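Local coordinates for protein transcriptional regulator (Rhodococcus jostii, PDB 5CYV) that regulates transcription as a MarR-family protein of p-hydroxycinnamate metabolism, binds p-coumaroyl-CoA, and probably acts by binding DNA as a dimer, at the interface of chains A and B. Coordinates in Å, arbitrary orientation; residue numbers count along the deposited sequence, not the author numbering. Chains: chain A/B, Transcriptional regulator.

Contact 1: the interface of chains A and B. Residues chain A 128, 131-132, 135; chain B 128, 131-132, 135.
Helix 126-140 of one subunit meets its copy here, with A:Gln131 against B:Gln131 and each threonine against the partner's valine and methionine; the patch belongs to the two-fold interface of a homodimer, the usual assembly of MarR regulators, and joins the two chains near their C-terminal ends. It illustrates how a two-fold interface can hold identical residues in different side-chain conformations near its axis. The two glutamine amides lie nearly parallel, their planes 10° apart, with A:Gln131 OE1 3.3 Å from B:Gln131 NE2, a separation that runs mainly across the planes. Their last torsions differ by about half a turn; as modelled, this places oxygen over nitrogen rather than like over like. The methionines also depart from symmetry: CG of A:Met132 lies beside the backbone N, whereas in B:Met132 it swings to the opposite side, chi1 -175°. From there B:Met132 CE comes tip to tip against A:Thr135 CG2 at 3.5 Å, while the A:Met132 sulfur SD rests 3.8 Å from B:Thr135 CG2.

The threonine hydroxyls serve their own helices. A:Thr135 OG1 donates to the backbone oxygen A:Gln131 O at 2.9 Å, from above the carbonyl plane, and this bond holds the side chain with its methyl turned to B:Met132. Beside it, the branch CG1 of B:Val128 packs 3.3 Å from A:Thr135 OG1. With an alanine in place of A:Thr135, the beta carbon beside B:Met132 CE would remain, but a gap would probably open where CG2 met that methyl and OG1 met B:Val128 CG1, and A:Gln131 O would lose its hydroxyl partner. A water adds a polar link between the chains: water 1 lies 2.9 Å from the side-chain oxygen A:Gln131 OE1 and 2.9 Å from the backbone oxygen B:Val128 O.

Contact 2: the interface of chains A and B. Residues chain A 18, 22, 121, 132, 136; chain B 11, 15, 136, 139.
The backbone carbonyl oxygen B:Leu136 O faces a methyl from the other subunit, A:Val18 CG2, at 3.8 Å; this is a van der Waals contact, and the neighbouring contacts described here join carbon groups. It is a worked case of how an aromatic ring is fitted by aliphatic groups on two different surfaces. B:Ile139 CD1 sits over one face of the A:Phe121 ring, 4.0 Å from the centroid and offset toward the rim, in a CH-pi contact. B:Leu15 CD1 instead meets the same ring at its edge, in plane, 3.7 Å from A:Phe121 CZ. The isoleucine reaches the face because its chain runs out extended from CG1, chi2 171°.

B:Leu15 divides its branches between neighbours: while CD1 meets the ring, CD2 fits 3.8 Å from A:Leu136 CD1 and also touches the A:Met132 methyl CE. B:Ile11 approaches A:Leu136 at about a right angle; a bend at chi2 (69°) brings its CD1 to 3.8 Å from A:Leu136 CD1. On the other flank, A:Val18 lies against B:Leu136 CD2 and B:Ile139 CG2, using both of its methyls. In the fold, the patch wedges the N-terminal helix 11-30 of chain B, with B:Ile11 at its start, between A:Phe121, at the end of helix 100-121, and helix 126-140 of chain A; helix 11-30 of chain A in turn lies against helix 126-140 of chain B, so the terminal helices interlock.

Contact 1: the interface of chains A and B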
loop_
_atom_site.group_PDB
_atom_site.type_symbol
_atom_site.label_atom_id
_atom_site.label_comp_id
_atom_site.label_asym_id
_atom_site.label_seq_id
_atom_site.Cartn_x
_atom_site.Cartn_y
_atom_site.Cartn_z
ATOM N N VAL A 128 -16.597 7.453 -9.226
ATOM C CA VAL A 128 -15.651 6.333 -9.073
ATOM C C VAL A 128 -14.952 6.376 -7.727
ATOM O O VAL A 128 -14.822 5.329 -7.067
ATOM C CB VAL A 128 -14.650 6.359 -10.254
ATOM C CG1 VAL A 128 -13.521 5.278 -10.085
ATOM C CG2 VAL A 128 -15.358 6.132 -11.576
ATOM N N GLN A 131 -17.404 5.019 -5.018
ATOM C CA GLN A 131 -17.487 3.576 -4.969
ATOM C C GLN A 131 -16.237 2.979 -4.381
ATOM O O GLN A 131 -16.337 2.047 -3.583
ATOM C CB GLN A 131 -17.796 3.029 -6.366
ATOM C CG GLN A 131 -17.913 1.512 -6.326
ATOM C CD GLN A 131 -18.451 0.943 -7.592
ATOM O OE1 GLN A 131 -17.734 0.295 -8.328
ATOM N NE2 GLN A 131 -19.735 1.188 -7.882
ATOM N N MET A 132 -15.081 3.489 -4.787
ATOM C CA MET A 132 -13.824 2.995 -4.170
ATOM C C MET A 132 -13.809 3.198 -2.672
ATOM O O MET A 132 -13.411 2.270 -1.927
ATOM C CB MET A 132 -12.634 3.690 -4.808
ATOM C CG MET A 132 -12.427 3.143 -6.200
ATOM S SD MET A 132 -10.829 3.650 -6.897
ATOM C CE MET A 132 -9.781 3.631 -5.438
ATOM N N THR A 135 -15.975 0.583 -1.006
ATOM C CA THR A 135 -15.392 -0.742 -1.078
ATOM C C THR A 135 -14.240 -0.883 -0.092
ATOM O O THR A 135 -14.108 -1.931 0.600
ATOM C CB THR A 135 -14.901 -1.015 -2.502
ATOM O OG1 THR A 135 -16.045 -0.846 -3.370
ATOM C CG2 THR A 135 -14.363 -2.441 -2.628
ATOM N N VAL B 128 -17.604 -4.433 -9.291
ATOM C CA VAL B 128 -16.881 -3.511 -8.421
ATOM C C VAL B 128 -15.377 -3.727 -8.434
ATOM O O VAL B 128 -14.618 -2.744 -8.501
ATOM C CB VAL B 128 -17.455 -3.611 -6.995
ATOM C CG1 VAL B 128 -16.681 -2.732 -6.018
ATOM C CG2 VAL B 128 -18.885 -3.136 -7.014
ATOM N N GLN B 131 -13.975 -2.506 -11.757
ATOM C CA GLN B 131 -13.767 -1.056 -11.798
ATOM C C GLN B 131 -12.601 -0.602 -10.941
ATOM O O GLN B 131 -11.827 0.269 -11.381
ATOM C CB GLN B 131 -15.085 -0.313 -11.395
ATOM C CG GLN B 131 -14.892 1.238 -11.390
ATOM C CD GLN B 131 -16.192 1.966 -11.250
ATOM O OE1 GLN B 131 -17.054 1.945 -12.180
ATOM N NE2 GLN B 131 -16.334 2.602 -10.140
ATOM N N MET B 132 -12.441 -1.182 -9.766
ATOM C CA MET B 132 -11.284 -0.832 -8.932
ATOM C C MET B 132 -9.968 -1.175 -9.670
ATOM O O MET B 132 -9.031 -0.367 -9.674
ATOM C CB MET B 132 -11.367 -1.566 -7.612
ATOM C CG MET B 132 -10.280 -1.159 -6.702
ATOM S SD MET B 132 -10.718 -1.588 -4.993
ATOM C CE MET B 132 -12.307 -0.814 -4.950
ATOM N N THR B 135 -9.250 1.282 -12.441
ATOM C CA THR B 135 -8.938 2.604 -11.915
ATOM C C THR B 135 -7.518 2.609 -11.318
ATOM O O THR B 135 -6.722 3.549 -11.587
ATOM C CB THR B 135 -9.990 3.033 -10.849
ATOM O OG1 THR B 135 -11.269 3.008 -11.490
ATOM C CG2 THR B 135 -9.722 4.459 -10.412
HETATM O O HOH W 1 -14.926 0.034 -7.820
#

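Contact 2: the interface of chains A and B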
loop_
_atom_site.group_PDB
_atom_site.type_symbol
_atom_site.label_atom_id
_atom_site.label_comp_id
_atom_site.label_asym_id
_atom_site.label_seq_id
_atom_site.Cartn_x
_atom_site.Cartn_y
_atom_site.Cartn_z
ATOM N N VAL A 18 -0.647 1.218 -5.282
ATOM C CA VAL A 18 -1.218 2.585 -5.274
ATOM C C VAL A 18 -1.248 3.123 -3.826
ATOM O O VAL A 18 -0.928 4.289 -3.617
ATOM C CB VAL A 18 -2.587 2.625 -5.904
ATOM C CG1 VAL A 18 -3.191 4.000 -5.761
ATOM C CG2 VAL A 18 -2.452 2.298 -7.389
ATOM N N VAL A 22 0.527 6.646 -2.868
ATOM C CA VAL A 22 -0.164 7.683 -2.096
ATOM C C VAL A 22 0.582 8.010 -0.801
ATOM O O VAL A 22 0.792 9.208 -0.505
ATOM C CB VAL A 22 -1.590 7.235 -1.775
ATOM C CG1 VAL A 22 -2.231 8.128 -0.641
ATOM C CG2 VAL A 22 -2.376 7.255 -3.067
ATOM N N PHE A 121 -5.704 11.469 -8.547
ATOM C CA PHE A 121 -7.047 11.126 -9.010
ATOM C C PHE A 121 -7.611 12.109 -10.020
ATOM O O PHE A 121 -8.811 12.080 -10.333
ATOM C CB PHE A 121 -8.017 10.994 -7.837
ATOM C CG PHE A 121 -7.960 9.662 -7.162
ATOM C CD1 PHE A 121 -7.072 9.442 -6.109
ATOM C CD2 PHE A 121 -8.780 8.626 -7.579
ATOM C CE1 PHE A 121 -7.023 8.222 -5.485
ATOM C CE2 PHE A 121 -8.723 7.401 -6.956
ATOM C CZ PHE A 121 -7.874 7.191 -5.921
ATOM N N MET A 132 -15.081 3.489 -4.787
ATOM C CA MET A 132 -13.824 2.995 -4.170
ATOM C C MET A 132 -13.809 3.198 -2.672
ATOM O O MET A 132 -13.411 2.270 -1.927
ATOM C CB MET A 132 -12.634 3.690 -4.808
ATOM C CG MET A 132 -12.427 3.143 -6.200
ATOM S SD MET A 132 -10.829 3.650 -6.897
ATOM C CE MET A 132 -9.781 3.631 -5.438
ATOM N N LEU A 136 -13.382 0.133 -0.081
ATOM C CA LEU A 136 -12.232 0.054 0.848
ATOM C C LEU A 136 -12.673 0.075 2.314
ATOM O O LEU A 136 -12.120 -0.615 3.162
ATOM C CB LEU A 136 -11.230 1.189 0.599
ATOM C CG LEU A 136 -10.619 1.095 -0.821
ATOM C CD1 LEU A 136 -9.849 2.396 -1.099
ATOM C CD2 LEU A 136 -9.719 -0.112 -0.939
ATOM N N ILE B 11 -9.870 8.983 0.893
ATOM C CA ILE B 11 -9.566 7.884 -0.024
ATOM C C ILE B 11 -8.075 7.532 -0.003
ATOM O O ILE B 11 -7.721 6.348 -0.156
ATOM C CB ILE B 11 -10.014 8.217 -1.456
ATOM C CG1 ILE B 11 -9.938 6.954 -2.337
ATOM C CG2 ILE B 11 -9.159 9.272 -2.018
ATOM C CD1 ILE B 11 -10.941 5.941 -1.981
ATOM N N LEU B 15 -6.714 3.811 0.822
ATOM C CA LEU B 15 -5.803 3.076 -0.063
ATOM C C LEU B 15 -4.599 2.586 0.721
ATOM O O LEU B 15 -4.166 1.427 0.550
ATOM C CB LEU B 15 -5.380 3.962 -1.217
ATOM C CG LEU B 15 -6.502 4.120 -2.275
ATOM C CD1 LEU B 15 -6.210 5.374 -3.139
ATOM C CD2 LEU B 15 -6.711 2.873 -3.211
ATOM N N LEU B 136 -7.180 1.572 -10.546
ATOM C CA LEU B 136 -5.843 1.512 -9.921
ATOM C C LEU B 136 -4.788 1.373 -11.032
ATOM O O LEU B 136 -3.712 1.975 -10.935
ATOM C CB LEU B 136 -5.747 0.352 -8.953
ATOM C CG LEU B 136 -6.687 0.512 -7.747
ATOM C CD1 LEU B 136 -6.615 -0.802 -7.017
ATOM C CD2 LEU B 136 -6.248 1.644 -6.819
ATOM N N ILE B 139 -3.888 4.739 -12.460
ATOM C CA ILE B 139 -3.058 5.520 -11.557
ATOM C C ILE B 139 -1.618 4.987 -11.518
ATOM O O ILE B 139 -0.655 5.766 -11.679
ATOM C CB ILE B 139 -3.655 5.491 -10.123
ATOM C CG1 ILE B 139 -5.001 6.193 -10.102
ATOM C CG2 ILE B 139 -2.694 6.189 -9.129
ATOM C CD1 ILE B 139 -5.707 5.985 -8.755
#

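About 9 Å separates the C-alpha centres of contact 1 and contact 2, and A:Met132 takes part in both. Helix 126-140 of each chain also runs through both, meeting its own copy in contact 1 and helix 11-30 of the partner in contact 2. The two patches are thus neighbouring pieces of one dimer interface, repeated by the two-fold. Since helix 11-30 also supplies residues to the p-coumaroyl-CoA pockets, among them A:Val22 at the margin of contact 2, ligand binding and dimer geometry could plausibly be coupled, although the structure alone does not show this.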